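Local coordinates for protein exodeoxyribonuclease III (Methanosarcina mazei, PDB 5J8N) that probably cleaves DNA at abasic sites and degrades double-stranded DNA from its 3' ends, using bound magnesium or manganese ions, at residues 12-17 against 37-42; 57-62 against 77-82; 124-129 against 175-180. The protein carries 3 engineered substitutions. All blocks are in the same frame, centred on the assembly; numbering follows the deposited sequence. Where two conformers were deposited one is given.

Interaction 1 of 3, residues 12-17 against 37-42; sequences NGLRAA and QETKVS. With MG (magnesium ion), chain B.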
# COMPACT_ATOMS: atom_id res chain seq x y z
N ASN A 12 -2.76 -5.10 9.55
CA ASN A 12 -2.08 -6.04 10.47
C ASN A 12 -3.03 -7.13 10.99
O ASN A 12 -2.94 -7.59 12.13
CB ASN A 12 -1.38 -5.31 11.67
CG ASN A 12 -0.18 -6.10 12.22
OD1 ASN A 12 0.61 -6.73 11.44
ND2 ASN A 12 0.03 -5.97 13.50
N GLY A 13 -3.85 -7.63 10.07
CA GLY A 13 -4.86 -8.62 10.33
C GLY A 13 -6.27 -8.04 10.21
O GLY A 13 -6.72 -7.23 11.07
N LEU A 14 -7.00 -8.45 9.17
CA LEU A 14 -8.29 -7.83 8.88
C LEU A 14 -9.35 -8.20 9.88
O LEU A 14 -10.11 -7.33 10.31
CB LEU A 14 -8.73 -8.24 7.45
CG LEU A 14 -10.04 -7.58 7.01
CD1 LEU A 14 -9.95 -6.04 7.03
CD2 LEU A 14 -10.37 -8.12 5.60
N ARG A 15 -9.42 -9.44 10.31
CA ARG A 15 -10.41 -9.84 11.30
C ARG A 15 -10.26 -8.99 12.56
O ARG A 15 -11.26 -8.44 13.08
CB ARG A 15 -10.24 -11.33 11.66
CG ARG A 15 -11.33 -11.82 12.63
CD ARG A 15 -10.87 -13.04 13.47
NE ARG A 15 -9.64 -12.67 14.16
CZ ARG A 15 -9.56 -11.89 15.23
NH1 ARG A 15 -10.69 -11.38 15.77
NH2 ARG A 15 -8.37 -11.58 15.74
N ALA A 16 -9.03 -8.81 13.02
CA ALA A 16 -8.85 -8.01 14.23
C ALA A 16 -9.22 -6.55 13.98
O ALA A 16 -9.90 -5.92 14.82
CB ALA A 16 -7.39 -8.15 14.71
N ALA A 17 -8.88 -6.03 12.84
CA ALA A 17 -9.09 -4.60 12.53
C ALA A 17 -10.59 -4.33 12.36
O ALA A 17 -11.03 -3.19 12.62
CB ALA A 17 -8.31 -4.19 11.29
N GLN A 37 -3.97 -3.91 3.20
CA GLN A 37 -2.85 -4.87 3.12
C GLN A 37 -2.71 -5.64 4.40
O GLN A 37 -3.03 -5.19 5.51
CB GLN A 37 -1.53 -4.20 2.77
CG GLN A 37 -1.63 -3.38 1.48
CD GLN A 37 -2.06 -1.96 1.76
OE1 GLN A 37 -1.71 -1.40 2.81
NE2 GLN A 37 -2.79 -1.35 0.84
N GLU A 38 -2.16 -6.83 4.23
CA GLU A 38 -1.90 -7.78 5.31
C GLU A 38 -3.21 -8.14 6.02
O GLU A 38 -3.40 -7.97 7.22
CB GLU A 38 -0.84 -7.32 6.32
CG GLU A 38 -0.33 -8.56 7.09
CD GLU A 38 0.69 -8.28 8.10
OE1 GLU A 38 0.81 -7.13 8.56
OE2 GLU A 38 1.34 -9.24 8.54
N THR A 39 -4.09 -8.77 5.25
CA THR A 39 -5.38 -9.18 5.77
C THR A 39 -5.22 -10.36 6.69
O THR A 39 -6.04 -10.60 7.59
CB THR A 39 -6.36 -9.57 4.64
OG1 THR A 39 -5.81 -10.72 3.96
CG2 THR A 39 -6.54 -8.39 3.67
N LYS A 40 -4.22 -11.21 6.45
CA LYS A 40 -3.99 -12.47 7.15
C LYS A 40 -5.17 -13.45 6.97
O LYS A 40 -5.32 -14.40 7.77
CB LYS A 40 -3.69 -12.25 8.66
CG LYS A 40 -2.48 -11.37 8.92
CD LYS A 40 -2.21 -11.28 10.45
CE LYS A 40 -1.07 -10.34 10.68
NZ LYS A 40 -0.75 -10.17 12.17
N VAL A 41 -5.96 -13.25 5.91
CA VAL A 41 -7.12 -14.09 5.62
C VAL A 41 -6.67 -15.33 4.88
O VAL A 41 -6.00 -15.20 3.82
CB VAL A 41 -8.12 -13.31 4.74
CG1 VAL A 41 -9.14 -14.25 4.12
CG2 VAL A 41 -8.80 -12.18 5.57
N SER A 42 -7.08 -16.48 5.41
CA SER A 42 -6.74 -17.78 4.87
C SER A 42 -7.79 -18.24 3.90
O SER A 42 -8.99 -18.17 4.20
CB SER A 42 -6.64 -18.87 5.97
OG SER A 42 -5.79 -18.51 7.05
MG MG B . 2.05 -6.37 10.02
O HOH W 1 1.94 -9.33 12.70
O HOH W 2 -7.56 -11.69 9.71
O HOH W 3 2.88 -8.23 10.34
O HOH W 4 3.35 -5.57 11.33
O HOH W 5 1.21 -4.47 9.84
O HOH W 6 3.37 -5.99 8.36
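The magnesium site of this AP endonuclease/exonuclease III relative is built where the turn leading into helix 14-18 meets the loop after strand 33-37. Asn12 OD1 and Glu38 OE1 each bind the ion at 2.1 Å, and four waters complete six ligands. Both side chains have CG anti to the backbone N and run side by side, amide and carboxylate planes 51° apart; Asn12 OD1 and Glu38 OE1 lie 2.9 Å apart as ligands of one ion, not as a hydrogen bond. Glu38 OE2 accepts a hydrogen bond from one metal-bound water. Two backbone bonds fix the spacing: Gly13 N approaches Glu38 O along the C=O axis at 2.9 Å but with a bent N-H (141°), and Leu14 N donates almost straight to Thr39 O from above the carbonyl plane. The extended Lys40 chain lies along Gly13, whose backbone angles call for glycine, and ends in a weak bond from NZ to Asn12 O; a water joins NZ to Asn12 OD1. An alanine at Lys40 would probably loosen the turn carrying Asn12, losing that bond and the water link. Asn12 ND2 bonds to Tyr208 OH, Tyr111 of strand 106-111 touches Glu38, and strand 57-61 adjoins through Phe60.

Interaction 2 of 3, residues 57-62 against 77-82; sequences YNYFVS and NKPIKL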
# COMPACT_ATOMS: atom_id res chain seq x y z
N TYR A 57 -18.04 -2.77 -4.21
CA TYR A 57 -17.51 -4.02 -4.76
C TYR A 57 -16.30 -4.34 -3.92
O TYR A 57 -15.59 -3.44 -3.47
CB TYR A 57 -17.14 -3.86 -6.22
CG TYR A 57 -18.35 -3.57 -7.08
CD1 TYR A 57 -19.10 -4.62 -7.63
CD2 TYR A 57 -18.76 -2.26 -7.35
CE1 TYR A 57 -20.21 -4.38 -8.40
CE2 TYR A 57 -19.89 -2.01 -8.14
CZ TYR A 57 -20.61 -3.08 -8.64
OH TYR A 57 -21.72 -2.86 -9.41
N ASN A 58 -16.01 -5.63 -3.72
CA ASN A 58 -14.76 -5.95 -3.05
C ASN A 58 -14.07 -7.14 -3.68
O ASN A 58 -14.75 -8.03 -4.21
CB ASN A 58 -15.01 -6.21 -1.55
CG ASN A 58 -15.68 -7.53 -1.28
OD1 ASN A 58 -15.01 -8.55 -1.11
ND2 ASN A 58 -17.02 -7.55 -1.32
N TYR A 59 -12.74 -7.11 -3.60
CA TYR A 59 -11.89 -8.13 -4.26
C TYR A 59 -10.73 -8.42 -3.35
O TYR A 59 -10.10 -7.49 -2.86
CB TYR A 59 -11.39 -7.64 -5.63
CG TYR A 59 -12.56 -7.17 -6.48
CD1 TYR A 59 -13.34 -8.07 -7.15
CD2 TYR A 59 -12.90 -5.83 -6.51
CE1 TYR A 59 -14.46 -7.63 -7.87
CE2 TYR A 59 -13.99 -5.42 -7.20
CZ TYR A 59 -14.74 -6.28 -7.87
OH TYR A 59 -15.89 -5.87 -8.53
N PHE A 60 -10.42 -9.69 -3.12
CA PHE A 60 -9.36 -10.07 -2.20
C PHE A 60 -8.48 -11.13 -2.81
O PHE A 60 -8.99 -11.99 -3.61
CB PHE A 60 -9.95 -10.67 -0.89
CG PHE A 60 -10.43 -9.62 0.07
CD1 PHE A 60 -11.70 -9.07 -0.07
CD2 PHE A 60 -9.55 -9.09 1.03
CE1 PHE A 60 -12.12 -8.05 0.84
CE2 PHE A 60 -9.96 -8.11 1.94
CZ PHE A 60 -11.25 -7.59 1.83
N VAL A 61 -7.22 -11.13 -2.39
CA VAL A 61 -6.32 -12.26 -2.73
C VAL A 61 -5.72 -12.73 -1.42
O VAL A 61 -5.36 -11.90 -0.54
CB VAL A 61 -5.26 -11.87 -3.77
CG1 VAL A 61 -4.34 -10.85 -3.28
CG2 VAL A 61 -4.48 -13.13 -4.26
N SER A 62 -5.67 -14.03 -1.28
CA SER A 62 -5.06 -14.71 -0.14
C SER A 62 -3.74 -15.37 -0.53
O SER A 62 -3.59 -15.89 -1.67
CB SER A 62 -5.95 -15.83 0.37
OG SER A 62 -6.97 -15.43 1.30
N ASN A 77 -17.10 1.92 -7.56
CA ASN A 77 -17.25 1.56 -8.97
C ASN A 77 -16.69 0.16 -9.25
O ASN A 77 -15.69 -0.23 -8.65
CB ASN A 77 -16.54 2.57 -9.86
CG ASN A 77 -17.24 3.94 -9.88
OD1 ASN A 77 -18.43 4.04 -9.62
ND2 ASN A 77 -16.48 4.97 -10.19
N LYS A 78 -17.32 -0.55 -10.19
CA LYS A 78 -16.86 -1.89 -10.56
C LYS A 78 -15.63 -1.75 -11.45
O LYS A 78 -15.65 -1.02 -12.41
CB LYS A 78 -17.94 -2.68 -11.30
CG LYS A 78 -17.53 -4.14 -11.52
CD LYS A 78 -18.41 -4.85 -12.54
CE LYS A 78 -19.81 -4.98 -12.04
NZ LYS A 78 -20.56 -5.91 -12.94
N PRO A 79 -14.56 -2.45 -11.09
CA PRO A 79 -13.42 -2.46 -11.99
C PRO A 79 -13.74 -3.01 -13.36
O PRO A 79 -14.59 -3.89 -13.49
CB PRO A 79 -12.44 -3.44 -11.34
CG PRO A 79 -12.89 -3.60 -9.93
CD PRO A 79 -14.35 -3.30 -9.91
N ILE A 80 -13.02 -2.55 -14.37
CA ILE A 80 -13.14 -3.14 -15.70
C ILE A 80 -12.21 -4.33 -15.92
O ILE A 80 -12.37 -5.03 -16.91
CB ILE A 80 -12.91 -2.10 -16.83
CG1 ILE A 80 -11.50 -1.54 -16.77
CG2 ILE A 80 -13.86 -0.91 -16.67
CD1 ILE A 80 -11.28 -0.45 -17.88
N LYS A 81 -11.27 -4.55 -15.02
CA LYS A 81 -10.34 -5.71 -15.07
C LYS A 81 -9.84 -5.94 -13.66
O LYS A 81 -9.61 -5.00 -12.89
CB LYS A 81 -9.15 -5.41 -16.01
CG LYS A 81 -8.27 -6.61 -16.32
CD LYS A 81 -7.20 -6.28 -17.42
CE LYS A 81 -7.17 -7.40 -18.45
NZ LYS A 81 -6.91 -8.75 -17.83
N LEU A 82 -9.68 -7.23 -13.36
CA LEU A 82 -9.24 -7.69 -12.06
C LEU A 82 -8.13 -8.71 -12.31
O LEU A 82 -8.38 -9.69 -13.04
CB LEU A 82 -10.44 -8.34 -11.31
CG LEU A 82 -10.07 -9.14 -10.05
CD1 LEU A 82 -9.59 -8.19 -8.96
CD2 LEU A 82 -11.34 -9.87 -9.66
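The Tyr57 ring carries Lys78 CA and CB on one face: Lys78 CB stands 3.8 Å from the ring centroid, 14° off the normal, a CH-pi contact displaced toward the rim. Lys78 CG is anti to its backbone N, and a bend at chi3 (-66°) folds the chain back so that Lys78 CE reaches Tyr57 CE1 at 3.7 Å. The Tyr59 ring is met obliquely at two places. Its far end and the Pro79 ring come tip to tip, with Pro79 CD 3.3 Å from Tyr59 OH and both Pro79 CD and Pro79 CG against Tyr59 CE2. Nearer the backbone, the Leu82 side chain crosses Tyr59 obliquely, Leu82 CD2 lying 3.7 Å from Tyr59 CD1 while Leu82 CD1 rests on Tyr59 CB. Lys78 CG also touches the Tyr59 hydroxyl, so this lysine lies against both tyrosines. Tyr57 and Tyr59 project from one face of strand 57-61, whereas Phe60 leaves from the other. Backbone bonds pair this strand with 71-75, and Leu82 touches strand 97-101 of another sheet. The contact is apolar packing at the surface, where an edge strand of one sheet meets the connection into the second, within the two-sheet sandwich of the DNase I-like fold.

Interaction 3 of 3, residues 124-129 against 175-180; sequences YKMAFY and PEERAW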
# COMPACT_ATOMS: atom_id res chain seq x y z
N TYR A 124 14.29 -12.03 -1.25
CA TYR A 124 12.98 -12.17 -1.84
C TYR A 124 12.35 -10.80 -2.02
O TYR A 124 11.74 -10.51 -3.05
CB TYR A 124 12.09 -13.07 -0.94
CG TYR A 124 10.69 -13.34 -1.48
CD1 TYR A 124 10.45 -14.47 -2.28
CD2 TYR A 124 9.62 -12.53 -1.17
CE1 TYR A 124 9.17 -14.70 -2.77
CE2 TYR A 124 8.35 -12.77 -1.64
CZ TYR A 124 8.14 -13.87 -2.43
OH TYR A 124 6.86 -14.08 -2.89
N LYS A 125 12.44 -9.96 -0.98
CA LYS A 125 11.96 -8.59 -1.07
C LYS A 125 12.57 -7.84 -2.27
O LYS A 125 11.84 -7.20 -3.04
CB LYS A 125 12.27 -7.84 0.24
CG LYS A 125 11.83 -6.39 0.25
CD LYS A 125 12.23 -5.75 1.58
CE LYS A 125 11.69 -4.31 1.62
NZ LYS A 125 12.15 -3.62 2.87
N MET A 126 13.89 -7.92 -2.42
CA MET A 126 14.54 -7.22 -3.53
C MET A 126 14.11 -7.82 -4.88
O MET A 126 13.92 -7.07 -5.86
CB MET A 126 16.03 -7.25 -3.35
CG MET A 126 16.55 -6.55 -2.09
SD MET A 126 16.06 -4.82 -1.93
CE MET A 126 16.89 -4.10 -3.34
N ALA A 127 13.95 -9.13 -4.95
CA ALA A 127 13.49 -9.77 -6.18
C ALA A 127 12.04 -9.33 -6.50
O ALA A 127 11.66 -9.10 -7.66
CB ALA A 127 13.59 -11.27 -6.05
N PHE A 128 11.20 -9.24 -5.48
CA PHE A 128 9.82 -8.75 -5.65
C PHE A 128 9.85 -7.33 -6.18
O PHE A 128 9.09 -7.00 -7.09
CB PHE A 128 9.05 -8.87 -4.31
CG PHE A 128 7.59 -8.60 -4.45
CD1 PHE A 128 7.13 -7.32 -4.54
CD2 PHE A 128 6.66 -9.66 -4.40
CE1 PHE A 128 5.77 -7.03 -4.66
CE2 PHE A 128 5.30 -9.38 -4.51
CZ PHE A 128 4.85 -8.06 -4.64
N TYR A 129 10.68 -6.47 -5.60
CA TYR A 129 10.80 -5.08 -6.06
C TYR A 129 11.16 -5.10 -7.57
O TYR A 129 10.57 -4.31 -8.33
CB TYR A 129 11.91 -4.38 -5.28
CG TYR A 129 11.54 -3.79 -3.94
CD1 TYR A 129 10.20 -3.56 -3.54
CD2 TYR A 129 12.57 -3.38 -3.11
CE1 TYR A 129 9.92 -2.93 -2.29
CE2 TYR A 129 12.29 -2.74 -1.89
CZ TYR A 129 10.97 -2.53 -1.50
OH TYR A 129 10.73 -1.90 -0.30
N PRO A 175 20.69 0.72 2.69
CA PRO A 175 21.00 1.47 1.47
C PRO A 175 20.43 0.84 0.19
O PRO A 175 19.90 1.59 -0.66
CB PRO A 175 22.55 1.50 1.47
CG PRO A 175 22.91 1.56 2.97
CD PRO A 175 21.87 0.58 3.58
N GLU A 176 20.50 -0.47 0.01
CA GLU A 176 20.05 -1.08 -1.22
C GLU A 176 18.54 -0.98 -1.42
O GLU A 176 18.04 -0.90 -2.54
CB GLU A 176 20.51 -2.54 -1.27
CG GLU A 176 20.10 -3.34 -0.01
CD GLU A 176 21.18 -3.41 1.09
OE1 GLU A 176 21.30 -4.52 1.70
OE2 GLU A 176 21.94 -2.43 1.36
N GLU A 177 17.79 -0.99 -0.32
CA GLU A 177 16.35 -0.83 -0.41
C GLU A 177 15.98 0.62 -0.83
O GLU A 177 15.09 0.85 -1.69
CB GLU A 177 15.69 -1.16 0.91
CG GLU A 177 15.90 -2.61 1.30
CD GLU A 177 15.53 -2.87 2.75
OE1 GLU A 177 15.88 -2.04 3.62
OE2 GLU A 177 14.87 -3.90 2.99
N ARG A 178 16.64 1.58 -0.19
CA ARG A 178 16.46 2.99 -0.50
C ARG A 178 16.87 3.25 -1.95
O ARG A 178 16.17 4.02 -2.65
CB ARG A 178 17.28 3.84 0.46
CG ARG A 178 16.83 3.64 1.94
CD ARG A 178 17.82 4.30 2.87
NE ARG A 178 17.85 5.75 2.62
CZ ARG A 178 18.81 6.56 3.05
NH1 ARG A 178 19.85 6.10 3.76
NH2 ARG A 178 18.72 7.86 2.78
N ALA A 179 17.93 2.59 -2.40
CA ALA A 179 18.45 2.79 -3.77
C ALA A 179 17.40 2.25 -4.73
O ALA A 179 17.20 2.81 -5.83
CB ALA A 179 19.79 2.09 -3.97
N TRP A 180 16.76 1.14 -4.39
CA TRP A 180 15.73 0.63 -5.29
C TRP A 180 14.60 1.65 -5.40
O TRP A 180 14.08 1.87 -6.50
CB TRP A 180 15.18 -0.74 -4.84
CG TRP A 180 14.06 -1.12 -5.76
CD1 TRP A 180 14.18 -1.70 -6.99
CD2 TRP A 180 12.66 -0.80 -5.61
NE1 TRP A 180 12.93 -1.80 -7.59
CE2 TRP A 180 11.99 -1.26 -6.75
CE3 TRP A 180 11.92 -0.23 -4.58
CZ2 TRP A 180 10.60 -1.15 -6.91
CZ3 TRP A 180 10.53 -0.11 -4.72
CH2 TRP A 180 9.88 -0.55 -5.91
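Helices 119-141 and 175-186 run side by side in the same direction here, their short axes 9° from parallel and 11.1 Å apart at closest approach. The closest CA pairs are Met126 with Glu177 and, one turn further along each helix, Tyr129 with Trp180. At that second level the Tyr129 ring and the six-membered ring of Trp180 form an offset stack, centroids 3.9 Å apart and planes only 7° from parallel. Trp180 CE3 sits over the centre of the tyrosine ring, while Tyr129 CB lies over the indole five-membered ring, 3.5 Å from its centroid, a CH-pi contact. The indole thus covers the tyrosine from CB to the ring, and Lys125 CG borders the opposite face of that ring, toward its rim. Trp180 reaches across with CG anti to its backbone N. One turn earlier, the fully extended Lys125 chain brings NZ to Glu177 OE2 at 2.7 Å in a salt bridge, the two chains crossing at about a right angle and NZ standing 64° out of the carboxylate plane. Met126, bent at chi2 and chi3, curls so that SD touches Glu177 CG and Met126 CE lies 3.5 Å from Glu176 O and near Trp180 CB. The buried charges have further partners: Lys125 NZ also donates to Asn153 O and Thr154 OG1, and Ser171 OG bonds to Glu177 OE2. Tyr129 OH bonds to Val152 O and Thr154 OG1. Asn153 is the predicted transition-state stabiliser, so these bonds tie the segment bearing a probable catalytic residue to the helix pair. The arrangement is parallel helix packing on the outside of a DNase I-like sandwich, with Lys125 and Tyr129 probably a second shell that positions the loop of Asn153.

How the interactions relate
Interactions 1 and 2 touch although their centres lie about 17 Å apart: Ser62 OG is 2.7 Å from Val41 O, a probable hydrogen bond, and Phe60 CE2 packs against Leu14 CD2 at 3.7 Å and Thr39 CG2. Strand 57-61 thus offers one face to the metal-site loops and the other to the surface packing of 77-82. Interaction 3 stands apart, its nearest atoms about 10 Å from each of the others and its centre about 24 Å from that of interaction 1. It nevertheless approaches the predicted catalytic residue Asn153: the nearest side-chain atoms of Lys125 are about 4 Å from the Asn153 side chain and about 13 Å from the magnesium. Interaction 2 lies away from the annotated sites.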